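Local coordinates for protein molybdopterin molybdotransferase (Pyrococcus horikoshii, PDB 1UZ5) that probably catalyses the magnesium-dependent insertion of molybdate into adenylyl-molybdopterin, releasing AMP in molybdenum cofactor biosynthesis, at residues Ile216-Gly220 against Leu398-Trp402; Tyr303-Leu308 against Gly367-Phe372; Arg346-Val352 against Gly377-Glu383. All blocks are in the same frame, centred on the assembly; numbering follows the deposited sequence.

How the interactions relate
From the N terminus, the chain first supplies 216-220, the end of helix 208-219 in the probable molybdopterin-binding domain. Its partner is the C-terminal tail 398-402, so interaction 1 closes a loop of 177 intervening residues that encloses the other two contacts. Within that loop 303-308, 346-352, 367-372 and 377-383 follow in turn, and interactions 2 and 3 cross. Interaction 2 sets the start of helix 304-322 against helix 368-374 of the C-terminal region; interaction 3 pairs strands 347-354 and 377-381 within that region. F399, in the tail segment of interaction 1, packs on L308 of interaction 2 and on G377 and F378 of interaction 3.

Interaction 1. Residues Ile216-Gly220 against Leu398-Trp402; sequences INELG and LFKGW
The last turn of helix 208-219 meets the C-terminal tail of the chain in a small contact, 240 Å² in all. Residues 216-219 are helical, and G220, at phi 121°, ends the helix in a Schellman motif. The G220 amide N donates to N217 O at 3.3 Å and, weakly, to I216 O at 3.3 Å. A CB on G220 would collide with the carbonyl O of L219. Opposite, 398-402 is irregular. F399 (phi/psi -86°/70°) centres an inverse gamma turn with a weak K400 N to L398 O bond of 3.0 Å, K400 has positive phi (51°), and G401 is extended. The nearest CA pairs are L219-K400 (8.1 Å) and E218-W402 (8.6 Å).

E218, chi1 m and chi2 t, points toward the tail. Its OE1 accepts a salt-bridged hydrogen bond from K400 NZ at 2.9 Å, the lysine curling back with chi3 and chi4 both p; K400 CD lies 4.3 Å from L219 CB. OE1 also sits over one face of the W402 indole (chi1 90°, chi2 -81°), 3.1 Å from NE1 at too poor an angle for a bond. G401 O at 2.8 Å and W402 O at 3.0 Å from OE1 are acceptors facing an acceptor, and OE2 is 3.5 Å from the like-charged W402 OXT. K400 and G401 are poorly ordered. N217 OD1 is satisfied by G223 N; ND2 bonds weakly to D214 OD1. The arrangement is a C-terminal tail tethered by one salt bridge to the last turn of a Schellman-terminated helix that packs, through I216, on strand 182-188 of an alpha/beta sheet.

Interaction 2. Residues Tyr303-Leu308 against Gly367-Phe372; sequences YPTSCL and GAVTSF
F372, P304 and A368 carry the largest buried areas where the first turns of helices 304-322 and 368-374 meet. The short segments 304-308 and 368-372 run at 41° with axes 9.1 Å apart; Y303 and G367 hold the N-cap positions, and T305 and F372 have the nearest CA atoms, 5.2 Å apart. F372 (chi1 t) sets its CB 3.8 Å from P304 CB, while its CE1 lies 4.4 Å from L308 CD2. P304 points toward the other helix and also packs its CD 4.1 Å from A368 CB. That methyl group lies 3.6 Å from Y303 CE1, and T305 CG2 packs 3.7 Å from S371 CB. S371 OG (chi1 m) donates a hydrogen bond to G367 O (2.5 Å). No hydrogen bond joins the segments directly. One water accepts from T305 N (2.9 Å) and donates to A368 O (2.8 Å). Cohesion between these helices, of the probable molybdopterin-binding and C-terminal regions, is therefore chiefly apolar, with water bridging the backbones.

Interaction 3. Residues Arg346-Val352 against Gly377-Glu383; sequences RRQFLPV and GFVEIPE. With SO4 (sulfate ion), chain E.
F349 (chi1 m) and F378 (chi1 p) form the aromatic centre on one face of an antiparallel ladder in the C-terminal region's mixed sheet, where strand 391-398 flanks 377-381. The edge of F349 meets the face of F378 in an offset edge-to-face stack, centroids 5.4 Å apart, planes at 87°; T309 and L313 of helix 304-322 touch both rings. On the opposite face V352 CG1 packs 3.7 Å from V379 CG2. Strands 347-352 and 377-381 run at 150°, axes 4.4 Å apart. Hydrogen bonds are Q348 N to I381 O (3.1 Å), I381 N to Q348 O (2.8 Å), L350 N to V379 O (2.8 Å), V379 N to L350 O (2.9 Å), V352 N to G377 O (2.8 Å) and, weakly, G377 N to V352 O (3.4 Å); F349-E380 and P351-F378 are non-hydrogen-bonded pairs. At the Q348-I381 end, R347 NH1 reaches E383 OE1 (2.8 Å) and NH2, less surely placed, E380 OE2 (2.7 Å). R346 NH2 donates to O1 of a sulfate (3.1 Å), probably from the crystallisation liquor. An apolar interior thus grades into a charged end, where R347 bridges two carboxylates.

Interaction 1. Residues Ile216-Gly220 against Leu398-Trp402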
ATOM      1  N   ILE A 216      -4.908   3.167 -12.090  1.00 24.50           N
ATOM      2  CA  ILE A 216      -3.946   2.079 -12.156  1.00 23.32           C
ATOM      3  C   ILE A 216      -2.609   2.551 -11.578  1.00 34.14           C
ATOM      4  O   ILE A 216      -1.970   1.833 -10.809  1.00 24.83           O
ATOM      5  CB  ILE A 216      -3.760   1.614 -13.611  1.00 21.93           C
ATOM      6  CG1 ILE A 216      -5.056   0.946 -14.092  1.00 28.48           C
ATOM      7  CG2 ILE A 216      -2.574   0.662 -13.719  1.00 23.68           C
ATOM      8  CD1 ILE A 216      -5.033   0.525 -15.541  1.00 21.03           C
ATOM      9  N   ASN A 217      -2.190   3.757 -11.948  1.00 25.25           N
ATOM     10  CA  ASN A 217      -0.942   4.305 -11.427  1.00 31.67           C
ATOM     11  C   ASN A 217      -1.036   4.415  -9.907  1.00 30.97           C
ATOM     12  O   ASN A 217      -0.092   4.091  -9.191  1.00 28.87           O
ATOM     13  CB  ASN A 217      -0.663   5.695 -12.006  1.00 25.22           C
ATOM     14  CG  ASN A 217      -0.208   5.650 -13.448  1.00 26.93           C
ATOM     15  OD1 ASN A 217       0.312   4.638 -13.916  1.00 25.89           O
ATOM     16  ND2 ASN A 217      -0.384   6.761 -14.158  1.00 28.34           N
ATOM     17  N   GLU A 218      -2.185   4.868  -9.421  1.00 24.38           N
ATOM     18  CA  GLU A 218      -2.395   5.031  -7.991  1.00 27.24           C
ATOM     19  C   GLU A 218      -2.338   3.737  -7.197  1.00 34.64           C
ATOM     20  O   GLU A 218      -1.803   3.719  -6.090  1.00 27.94           O
ATOM     21  CB  GLU A 218      -3.729   5.734  -7.718  1.00 29.32           C
ATOM     22  CG  GLU A 218      -3.699   7.247  -7.941  1.00 26.49           C
ATOM     23  CD  GLU A 218      -4.955   7.937  -7.430  1.00 34.66           C
ATOM     24  OE1 GLU A 218      -5.570   7.424  -6.472  1.00 36.19           O
ATOM     25  OE2 GLU A 218      -5.320   8.999  -7.973  1.00 38.80           O
ATOM     26  N   LEU A 219      -2.882   2.651  -7.741  1.00 27.57           N
ATOM     27  CA  LEU A 219      -2.864   1.394  -7.002  1.00 31.80           C
ATOM     28  C   LEU A 219      -1.521   0.663  -7.070  1.00 29.58           C
ATOM     29  O   LEU A 219      -1.319  -0.324  -6.370  1.00 33.82           O
ATOM     30  CB  LEU A 219      -4.010   0.483  -7.464  1.00 35.66           C
ATOM     31  CG  LEU A 219      -4.036  -0.099  -8.875  1.00 49.25           C
ATOM     32  CD1 LEU A 219      -3.038  -1.244  -8.995  1.00 49.03           C
ATOM     33  CD2 LEU A 219      -5.442  -0.605  -9.166  1.00 52.73           C
ATOM     34  N   GLY A 220      -0.607   1.146  -7.908  1.00 27.11           N
ATOM     35  CA  GLY A 220       0.702   0.519  -7.995  1.00 25.47           C
ATOM     36  C   GLY A 220       1.133  -0.014  -9.347  1.00 31.86           C
ATOM     37  O   GLY A 220       2.237  -0.546  -9.484  1.00 24.24           O
ATOM     38  N   LEU A 398     -15.599   1.208  -1.505  1.00 52.03           N
ATOM     39  CA  LEU A 398     -15.109   2.489  -1.987  1.00 51.60           C
ATOM     40  C   LEU A 398     -14.185   2.377  -3.186  1.00 51.72           C
ATOM     41  O   LEU A 398     -13.521   1.362  -3.386  1.00 54.63           O
ATOM     42  CB  LEU A 398     -14.396   3.236  -0.858  1.00 56.05           C
ATOM     43  CG  LEU A 398     -15.293   3.892   0.196  1.00 63.22           C
ATOM     44  CD1 LEU A 398     -16.203   2.858   0.835  1.00 69.36           C
ATOM     45  CD2 LEU A 398     -14.424   4.563   1.248  1.00 72.78           C
ATOM     46  N   PHE A 399     -14.155   3.433  -3.989  1.00 52.68           N
ATOM     47  CA  PHE A 399     -13.298   3.467  -5.161  1.00 57.83           C
ATOM     48  C   PHE A 399     -11.922   3.966  -4.744  1.00 69.52           C
ATOM     49  O   PHE A 399     -11.521   5.080  -5.083  1.00 74.36           O
ATOM     50  CB  PHE A 399     -13.889   4.389  -6.226  1.00 44.52           C
ATOM     51  CG  PHE A 399     -15.195   3.908  -6.785  1.00 43.17           C
ATOM     52  CD1 PHE A 399     -15.330   2.602  -7.241  1.00 36.39           C
ATOM     53  CD2 PHE A 399     -16.286   4.766  -6.877  1.00 39.84           C
ATOM     54  CE1 PHE A 399     -16.530   2.156  -7.784  1.00 35.46           C
ATOM     55  CE2 PHE A 399     -17.494   4.330  -7.420  1.00 39.77           C
ATOM     56  CZ  PHE A 399     -17.617   3.025  -7.875  1.00 38.50           C
ATOM     57  N   LYS A 400     -11.204   3.130  -3.999  1.00 76.74           N
ATOM     58  CA  LYS A 400      -9.872   3.470  -3.520  1.00 83.92           C
ATOM     59  C   LYS A 400      -9.887   4.839  -2.839  1.00 88.70           C
ATOM     60  O   LYS A 400     -10.667   5.066  -1.913  1.00 89.27           O
ATOM     61  CB  LYS A 400      -8.880   3.450  -4.688  1.00 86.34           C
ATOM     62  CG  LYS A 400      -7.437   3.760  -4.307  1.00 88.13           C
ATOM     63  CD  LYS A 400      -6.462   3.306  -5.385  1.00 90.63           C
ATOM     64  CE  LYS A 400      -6.935   3.697  -6.777  1.00 89.18           C
ATOM     65  NZ  LYS A 400      -7.269   5.142  -6.861  1.00 94.81           N
ATOM     66  N   GLY A 401      -9.035   5.749  -3.297  1.00 90.43           N
ATOM     67  CA  GLY A 401      -8.990   7.067  -2.695  1.00 89.87           C
ATOM     68  C   GLY A 401      -8.099   8.042  -3.436  1.00 91.78           C
ATOM     69  O   GLY A 401      -7.315   7.650  -4.303  1.00 90.87           O
ATOM     70  N   TRP A 402      -8.231   9.317  -3.078  1.00 89.92           N
ATOM     71  CA  TRP A 402      -7.474  10.421  -3.665  1.00 84.28           C
ATOM     72  C   TRP A 402      -7.296  10.347  -5.181  1.00 83.34           C
ATOM     73  O   TRP A 402      -7.801   9.395  -5.811  1.00 78.95           O
ATOM     74  CB  TRP A 402      -6.098  10.555  -2.986  1.00 79.19           C
ATOM     75  CG  TRP A 402      -4.987   9.750  -3.614  1.00 67.35           C
ATOM     76  CD1 TRP A 402      -4.725   8.420  -3.436  1.00 67.43           C
ATOM     77  CD2 TRP A 402      -3.994  10.235  -4.529  1.00 63.06           C
ATOM     78  NE1 TRP A 402      -3.629   8.048  -4.181  1.00 58.31           N
ATOM     79  CE2 TRP A 402      -3.163   9.142  -4.862  1.00 65.66           C
ATOM     80  CE3 TRP A 402      -3.730  11.487  -5.102  1.00 56.74           C
ATOM     81  CZ2 TRP A 402      -2.079   9.266  -5.741  1.00 62.70           C
ATOM     82  CZ3 TRP A 402      -2.652  11.609  -5.978  1.00 52.20           C
ATOM     83  CH2 TRP A 402      -1.842  10.502  -6.289  1.00 57.01           C
ATOM     84  OXT TRP A 402      -6.648  11.263  -5.722  1.00 91.43           O
TER

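Interaction 2. Residues Tyr303-Leu308 against Gly367-Phe372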
ATOM      1  N   TYR A 303     -19.915   4.085 -19.942  1.00 31.51           N
ATOM      2  CA  TYR A 303     -20.473   5.024 -18.971  1.00 29.79           C
ATOM      3  C   TYR A 303     -19.485   5.099 -17.803  1.00 33.70           C
ATOM      4  O   TYR A 303     -19.222   4.095 -17.148  1.00 31.25           O
ATOM      5  CB  TYR A 303     -21.830   4.532 -18.466  1.00 30.44           C
ATOM      6  CG  TYR A 303     -22.589   5.575 -17.682  1.00 29.64           C
ATOM      7  CD1 TYR A 303     -23.000   6.764 -18.291  1.00 35.00           C
ATOM      8  CD2 TYR A 303     -22.881   5.392 -16.333  1.00 31.86           C
ATOM      9  CE1 TYR A 303     -23.679   7.744 -17.578  1.00 32.16           C
ATOM     10  CE2 TYR A 303     -23.563   6.371 -15.607  1.00 31.19           C
ATOM     11  CZ  TYR A 303     -23.954   7.544 -16.237  1.00 30.97           C
ATOM     12  OH  TYR A 303     -24.599   8.531 -15.530  1.00 35.46           O
ATOM     13  N   PRO A 304     -18.934   6.294 -17.526  1.00 35.55           N
ATOM     14  CA  PRO A 304     -17.961   6.545 -16.453  1.00 32.58           C
ATOM     15  C   PRO A 304     -18.097   5.771 -15.138  1.00 30.15           C
ATOM     16  O   PRO A 304     -17.180   5.047 -14.758  1.00 28.09           O
ATOM     17  CB  PRO A 304     -18.048   8.056 -16.268  1.00 39.11           C
ATOM     18  CG  PRO A 304     -18.237   8.520 -17.683  1.00 32.14           C
ATOM     19  CD  PRO A 304     -19.310   7.559 -18.182  1.00 29.65           C
ATOM     20  N   THR A 305     -19.220   5.918 -14.437  1.00 26.19           N
ATOM     21  CA  THR A 305     -19.404   5.209 -13.169  1.00 26.89           C
ATOM     22  C   THR A 305     -19.501   3.692 -13.340  1.00 31.93           C
ATOM     23  O   THR A 305     -19.182   2.937 -12.419  1.00 31.41           O
ATOM     24  CB  THR A 305     -20.665   5.690 -12.419  1.00 30.86           C
ATOM     25  OG1 THR A 305     -21.830   5.368 -13.186  1.00 43.49           O
ATOM     26  CG2 THR A 305     -20.611   7.192 -12.194  1.00 28.17           C
ATOM     27  N   SER A 306     -19.950   3.247 -14.511  1.00 28.66           N
ATOM     28  CA  SER A 306     -20.074   1.817 -14.783  1.00 32.38           C
ATOM     29  C   SER A 306     -18.696   1.238 -15.079  1.00 28.89           C
ATOM     30  O   SER A 306     -18.390   0.106 -14.702  1.00 29.09           O
ATOM     31  CB  SER A 306     -21.005   1.577 -15.976  1.00 29.79           C
ATOM     32  OG  SER A 306     -22.292   2.105 -15.718  1.00 33.93           O
ATOM     33  N   CYS A 307     -17.876   2.021 -15.768  1.00 26.32           N
ATOM     34  CA  CYS A 307     -16.514   1.618 -16.100  1.00 27.86           C
ATOM     35  C   CYS A 307     -15.749   1.501 -14.786  1.00 32.60           C
ATOM     36  O   CYS A 307     -15.010   0.542 -14.560  1.00 28.12           O
ATOM     37  CB  CYS A 307     -15.860   2.684 -16.979  1.00 22.69           C
ATOM     38  SG  CYS A 307     -14.137   2.391 -17.411  1.00 28.65           S
ATOM     39  N   LEU A 308     -15.951   2.488 -13.919  1.00 27.74           N
ATOM     40  CA  LEU A 308     -15.288   2.529 -12.623  1.00 32.69           C
ATOM     41  C   LEU A 308     -15.712   1.343 -11.764  1.00 38.98           C
ATOM     42  O   LEU A 308     -14.882   0.688 -11.129  1.00 27.25           O
ATOM     43  CB  LEU A 308     -15.629   3.843 -11.919  1.00 35.58           C
ATOM     44  CG  LEU A 308     -15.014   4.107 -10.547  1.00 38.33           C
ATOM     45  CD1 LEU A 308     -13.502   3.950 -10.613  1.00 34.95           C
ATOM     46  CD2 LEU A 308     -15.398   5.507 -10.095  1.00 42.98           C
ATOM     47  N   GLY A 367     -25.944  13.621 -14.917  1.00 36.61           N
ATOM     48  CA  GLY A 367     -24.910  13.700 -15.936  1.00 42.23           C
ATOM     49  C   GLY A 367     -23.819  12.659 -15.751  1.00 32.13           C
ATOM     50  O   GLY A 367     -23.511  12.266 -14.629  1.00 27.43           O
ATOM     51  N   ALA A 368     -23.230  12.216 -16.853  1.00 24.95           N
ATOM     52  CA  ALA A 368     -22.182  11.205 -16.802  1.00 32.25           C
ATOM     53  C   ALA A 368     -20.940  11.646 -16.023  1.00 30.50           C
ATOM     54  O   ALA A 368     -20.426  10.899 -15.193  1.00 30.53           O
ATOM     55  CB  ALA A 368     -21.785  10.798 -18.215  1.00 28.16           C
ATOM     56  N   VAL A 369     -20.460  12.854 -16.292  1.00 28.48           N
ATOM     57  CA  VAL A 369     -19.264  13.349 -15.621  1.00 23.97           C
ATOM     58  C   VAL A 369     -19.505  13.678 -14.149  1.00 33.22           C
ATOM     59  O   VAL A 369     -18.731  13.269 -13.281  1.00 27.58           O
ATOM     60  CB  VAL A 369     -18.703  14.574 -16.362  1.00 27.46           C
ATOM     61  CG1 VAL A 369     -17.427  15.053 -15.695  1.00 25.45           C
ATOM     62  CG2 VAL A 369     -18.424  14.199 -17.819  1.00 22.32           C
ATOM     63  N   THR A 370     -20.585  14.399 -13.863  1.00 27.00           N
ATOM     64  CA  THR A 370     -20.916  14.760 -12.491  1.00 28.92           C
ATOM     65  C   THR A 370     -21.102  13.502 -11.642  1.00 32.97           C
ATOM     66  O   THR A 370     -20.726  13.474 -10.471  1.00 32.65           O
ATOM     67  CB  THR A 370     -22.208  15.620 -12.444  1.00 34.71           C
ATOM     68  OG1 THR A 370     -21.945  16.903 -13.029  1.00 34.13           O
ATOM     69  CG2 THR A 370     -22.683  15.814 -11.016  1.00 34.93           C
ATOM     70  N   SER A 371     -21.677  12.462 -12.242  1.00 25.28           N
ATOM     71  CA  SER A 371     -21.901  11.199 -11.541  1.00 35.36           C
ATOM     72  C   SER A 371     -20.560  10.569 -11.190  1.00 33.39           C
ATOM     73  O   SER A 371     -20.370  10.029 -10.099  1.00 26.46           O
ATOM     74  CB  SER A 371     -22.699  10.233 -12.424  1.00 31.80           C
ATOM     75  OG  SER A 371     -23.994  10.742 -12.685  1.00 54.16           O
ATOM     76  N   PHE A 372     -19.638  10.636 -12.143  1.00 32.40           N
ATOM     77  CA  PHE A 372     -18.299  10.098 -11.969  1.00 30.60           C
ATOM     78  C   PHE A 372     -17.631  10.817 -10.798  1.00 28.66           C
ATOM     79  O   PHE A 372     -17.056  10.186  -9.910  1.00 30.36           O
ATOM     80  CB  PHE A 372     -17.506  10.325 -13.255  1.00 32.04           C
ATOM     81  CG  PHE A 372     -16.036  10.043 -13.130  1.00 26.63           C
ATOM     82  CD1 PHE A 372     -15.556   8.740 -13.165  1.00 29.50           C
ATOM     83  CD2 PHE A 372     -15.129  11.092 -13.025  1.00 21.38           C
ATOM     84  CE1 PHE A 372     -14.186   8.482 -13.104  1.00 28.50           C
ATOM     85  CE2 PHE A 372     -13.753  10.847 -12.963  1.00 30.27           C
ATOM     86  CZ  PHE A 372     -13.285   9.535 -13.005  1.00 26.07           C
TER
HETATM   87  O   HOH W   1     -20.985   8.161 -15.031  1.00 34.92           O

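Interaction 3. Residues Arg346-Val352 against Gly377-Glu383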
ATOM      1  N   ARG A 346     -32.335  -8.442 -11.406  1.00 78.57           N
ATOM      2  CA  ARG A 346     -30.926  -8.693 -11.686  1.00 78.90           C
ATOM      3  C   ARG A 346     -30.033  -8.117 -10.590  1.00 74.96           C
ATOM      4  O   ARG A 346     -30.417  -7.180  -9.889  1.00 74.78           O
ATOM      5  CB  ARG A 346     -30.545  -8.088 -13.041  1.00 81.18           C
ATOM      6  CG  ARG A 346     -29.096  -8.318 -13.447  1.00 84.60           C
ATOM      7  CD  ARG A 346     -28.819  -7.791 -14.850  1.00 88.43           C
ATOM      8  NE  ARG A 346     -29.114  -6.365 -14.972  1.00 92.65           N
ATOM      9  CZ  ARG A 346     -28.941  -5.655 -16.082  1.00 89.81           C
ATOM     10  NH1 ARG A 346     -28.471  -6.235 -17.178  1.00 89.49           N
ATOM     11  NH2 ARG A 346     -29.238  -4.363 -16.098  1.00 87.40           N
ATOM     12  N   ARG A 347     -28.842  -8.689 -10.444  1.00 67.99           N
ATOM     13  CA  ARG A 347     -27.882  -8.240  -9.443  1.00 64.67           C
ATOM     14  C   ARG A 347     -27.294  -6.910  -9.909  1.00 61.15           C
ATOM     15  O   ARG A 347     -26.677  -6.846 -10.971  1.00 60.75           O
ATOM     16  CB  ARG A 347     -26.769  -9.280  -9.297  1.00 62.21           C
ATOM     17  CG  ARG A 347     -25.847  -9.069  -8.113  1.00 64.05           C
ATOM     18  CD  ARG A 347     -24.789 -10.162  -8.064  1.00 74.00           C
ATOM     19  NE  ARG A 347     -24.069 -10.178  -6.795  1.00 86.49           N
ATOM     20  CZ  ARG A 347     -24.630 -10.451  -5.621  1.00 94.54           C
ATOM     21  NH1 ARG A 347     -25.924 -10.734  -5.548  1.00 98.62           N
ATOM     22  NH2 ARG A 347     -23.897 -10.445  -4.516  1.00 97.69           N
ATOM     23  N   GLN A 348     -27.484  -5.851  -9.126  1.00 59.62           N
ATOM     24  CA  GLN A 348     -26.965  -4.545  -9.521  1.00 62.94           C
ATOM     25  C   GLN A 348     -26.100  -3.854  -8.480  1.00 57.57           C
ATOM     26  O   GLN A 348     -26.248  -4.073  -7.280  1.00 54.87           O
ATOM     27  CB  GLN A 348     -28.115  -3.611  -9.900  1.00 68.57           C
ATOM     28  CG  GLN A 348     -28.974  -3.179  -8.731  1.00 78.77           C
ATOM     29  CD  GLN A 348     -29.936  -2.072  -9.107  1.00 86.87           C
ATOM     30  OE1 GLN A 348     -30.760  -2.228 -10.008  1.00 93.47           O
ATOM     31  NE2 GLN A 348     -29.836  -0.941  -8.414  1.00 85.44           N
ATOM     32  N   PHE A 349     -25.196  -3.007  -8.963  1.00 56.39           N
ATOM     33  CA  PHE A 349     -24.300  -2.249  -8.100  1.00 52.93           C
ATOM     34  C   PHE A 349     -24.604  -0.765  -8.263  1.00 49.14           C
ATOM     35  O   PHE A 349     -24.363  -0.177  -9.316  1.00 53.41           O
ATOM     36  CB  PHE A 349     -22.843  -2.539  -8.462  1.00 43.56           C
ATOM     37  CG  PHE A 349     -22.461  -3.976  -8.293  1.00 43.13           C
ATOM     38  CD1 PHE A 349     -22.871  -4.932  -9.218  1.00 48.49           C
ATOM     39  CD2 PHE A 349     -21.715  -4.383  -7.192  1.00 49.33           C
ATOM     40  CE1 PHE A 349     -22.545  -6.276  -9.048  1.00 49.77           C
ATOM     41  CE2 PHE A 349     -21.383  -5.726  -7.012  1.00 54.13           C
ATOM     42  CZ  PHE A 349     -21.799  -6.674  -7.943  1.00 56.68           C
ATOM     43  N   LEU A 350     -25.139  -0.172  -7.202  1.00 48.38           N
ATOM     44  CA  LEU A 350     -25.523   1.230  -7.194  1.00 43.40           C
ATOM     45  C   LEU A 350     -24.420   2.195  -6.772  1.00 47.41           C
ATOM     46  O   LEU A 350     -23.899   2.111  -5.658  1.00 39.34           O
ATOM     47  CB  LEU A 350     -26.725   1.418  -6.266  1.00 47.69           C
ATOM     48  CG  LEU A 350     -27.177   2.853  -5.994  1.00 51.79           C
ATOM     49  CD1 LEU A 350     -27.726   3.458  -7.271  1.00 57.79           C
ATOM     50  CD2 LEU A 350     -28.233   2.867  -4.901  1.00 57.47           C
ATOM     51  N   PRO A 351     -24.046   3.125  -7.663  1.00 43.80           N
ATOM     52  CA  PRO A 351     -23.003   4.098  -7.332  1.00 44.35           C
ATOM     53  C   PRO A 351     -23.563   5.028  -6.264  1.00 43.51           C
ATOM     54  O   PRO A 351     -24.708   5.467  -6.365  1.00 50.44           O
ATOM     55  CB  PRO A 351     -22.779   4.828  -8.654  1.00 42.93           C
ATOM     56  CG  PRO A 351     -23.139   3.800  -9.680  1.00 51.98           C
ATOM     57  CD  PRO A 351     -24.386   3.195  -9.094  1.00 47.33           C
ATOM     58  N   VAL A 352     -22.772   5.325  -5.241  1.00 42.48           N
ATOM     59  CA  VAL A 352     -23.238   6.209  -4.183  1.00 40.72           C
ATOM     60  C   VAL A 352     -22.200   7.252  -3.809  1.00 46.30           C
ATOM     61  O   VAL A 352     -21.008   7.095  -4.084  1.00 42.10           O
ATOM     62  CB  VAL A 352     -23.596   5.427  -2.898  1.00 45.07           C
ATOM     63  CG1 VAL A 352     -24.604   4.339  -3.213  1.00 49.23           C
ATOM     64  CG2 VAL A 352     -22.336   4.834  -2.281  1.00 40.63           C
ATOM     65  N   GLY A 377     -18.191   5.235  -4.143  1.00 38.58           N
ATOM     66  CA  GLY A 377     -18.169   3.787  -4.100  1.00 41.54           C
ATOM     67  C   GLY A 377     -19.496   3.227  -4.570  1.00 45.50           C
ATOM     68  O   GLY A 377     -20.321   3.948  -5.133  1.00 45.81           O
ATOM     69  N   PHE A 378     -19.716   1.939  -4.345  1.00 41.83           N
ATOM     70  CA  PHE A 378     -20.968   1.333  -4.763  1.00 44.10           C
ATOM     71  C   PHE A 378     -21.544   0.389  -3.723  1.00 49.12           C
ATOM     72  O   PHE A 378     -20.822  -0.153  -2.882  1.00 45.66           O
ATOM     73  CB  PHE A 378     -20.783   0.590  -6.094  1.00 38.86           C
ATOM     74  CG  PHE A 378     -19.801  -0.549  -6.031  1.00 43.30           C
ATOM     75  CD1 PHE A 378     -20.116  -1.729  -5.361  1.00 48.80           C
ATOM     76  CD2 PHE A 378     -18.561  -0.446  -6.656  1.00 47.90           C
ATOM     77  CE1 PHE A 378     -19.209  -2.790  -5.315  1.00 39.34           C
ATOM     78  CE2 PHE A 378     -17.652  -1.498  -6.614  1.00 42.24           C
ATOM     79  CZ  PHE A 378     -17.977  -2.673  -5.943  1.00 40.96           C
ATOM     80  N   VAL A 379     -22.858   0.213  -3.786  1.00 48.07           N
ATOM     81  CA  VAL A 379     -23.572  -0.679  -2.885  1.00 51.76           C
ATOM     82  C   VAL A 379     -24.139  -1.797  -3.755  1.00 55.59           C
ATOM     83  O   VAL A 379     -24.807  -1.533  -4.754  1.00 54.17           O
ATOM     84  CB  VAL A 379     -24.730   0.047  -2.180  1.00 51.84           C
ATOM     85  CG1 VAL A 379     -25.524  -0.937  -1.345  1.00 59.42           C
ATOM     86  CG2 VAL A 379     -24.185   1.161  -1.302  1.00 48.68           C
ATOM     87  N   GLU A 380     -23.860  -3.041  -3.382  1.00 57.98           N
ATOM     88  CA  GLU A 380     -24.331  -4.199  -4.140  1.00 67.19           C
ATOM     89  C   GLU A 380     -25.707  -4.666  -3.675  1.00 69.27           C
ATOM     90  O   GLU A 380     -25.900  -4.999  -2.504  1.00 71.48           O
ATOM     91  CB  GLU A 380     -23.322  -5.344  -4.009  1.00 68.66           C
ATOM     92  CG  GLU A 380     -23.769  -6.684  -4.566  1.00 76.67           C
ATOM     93  CD  GLU A 380     -22.774  -7.794  -4.264  1.00 89.48           C
ATOM     94  OE1 GLU A 380     -22.480  -8.032  -3.073  1.00 91.08           O
ATOM     95  OE2 GLU A 380     -22.288  -8.432  -5.219  1.00 97.90           O
ATOM     96  N   ILE A 381     -26.661  -4.676  -4.603  1.00 67.40           N
ATOM     97  CA  ILE A 381     -28.036  -5.098  -4.325  1.00 68.52           C
ATOM     98  C   ILE A 381     -28.263  -6.460  -4.973  1.00 72.35           C
ATOM     99  O   ILE A 381     -28.257  -6.577  -6.198  1.00 74.22           O
ATOM    100  CB  ILE A 381     -29.033  -4.102  -4.902  1.00 65.33           C
ATOM    101  CG1 ILE A 381     -28.571  -2.674  -4.582  1.00 64.27           C
ATOM    102  CG2 ILE A 381     -30.412  -4.361  -4.317  1.00 65.22           C
ATOM    103  CD1 ILE A 381     -29.494  -1.598  -5.108  1.00 61.59           C
ATOM    104  N   PRO A 382     -28.493  -7.502  -4.154  1.00 74.94           N
ATOM    105  CA  PRO A 382     -28.721  -8.897  -4.554  1.00 77.28           C
ATOM    106  C   PRO A 382     -29.584  -9.136  -5.785  1.00 78.20           C
ATOM    107  O   PRO A 382     -30.520  -8.383  -6.066  1.00 72.25           O
ATOM    108  CB  PRO A 382     -29.309  -9.526  -3.294  1.00 75.98           C
ATOM    109  CG  PRO A 382     -28.609  -8.759  -2.202  1.00 74.56           C
ATOM    110  CD  PRO A 382     -28.734  -7.343  -2.709  1.00 76.23           C
ATOM    111  N   GLU A 383     -29.268 -10.210  -6.507  1.00 81.61           N
ATOM    112  CA  GLU A 383     -29.990 -10.562  -7.729  1.00 85.95           C
ATOM    113  C   GLU A 383     -31.488 -10.637  -7.479  1.00 87.27           C
ATOM    114  O   GLU A 383     -32.283 -10.581  -8.421  1.00 86.86           O
ATOM    115  CB  GLU A 383     -29.536 -11.920  -8.287  1.00 83.76           C
ATOM    116  CG  GLU A 383     -28.190 -12.453  -7.788  1.00 82.66           C
ATOM    117  CD  GLU A 383     -28.260 -13.039  -6.386  1.00 84.50           C
ATOM    118  OE1 GLU A 383     -28.249 -12.273  -5.389  1.00 79.11           O
ATOM    119  OE2 GLU A 383     -28.335 -14.287  -6.275  1.00 88.08           O
TER
HETATM  120  S   SO4 E1406     -26.146  -2.748 -18.285  1.00 89.80           S
HETATM  121  O1  SO4 E1406     -27.708  -3.136 -18.513  1.00 89.62           O
HETATM  122  O2  SO4 E1406     -25.507  -3.023 -19.555  1.00 88.30           O
HETATM  123  O3  SO4 E1406     -26.039  -1.499 -17.923  1.00 92.26           O
HETATM  124  O4  SO4 E1406     -25.714  -3.720 -17.318  1.00 93.97           O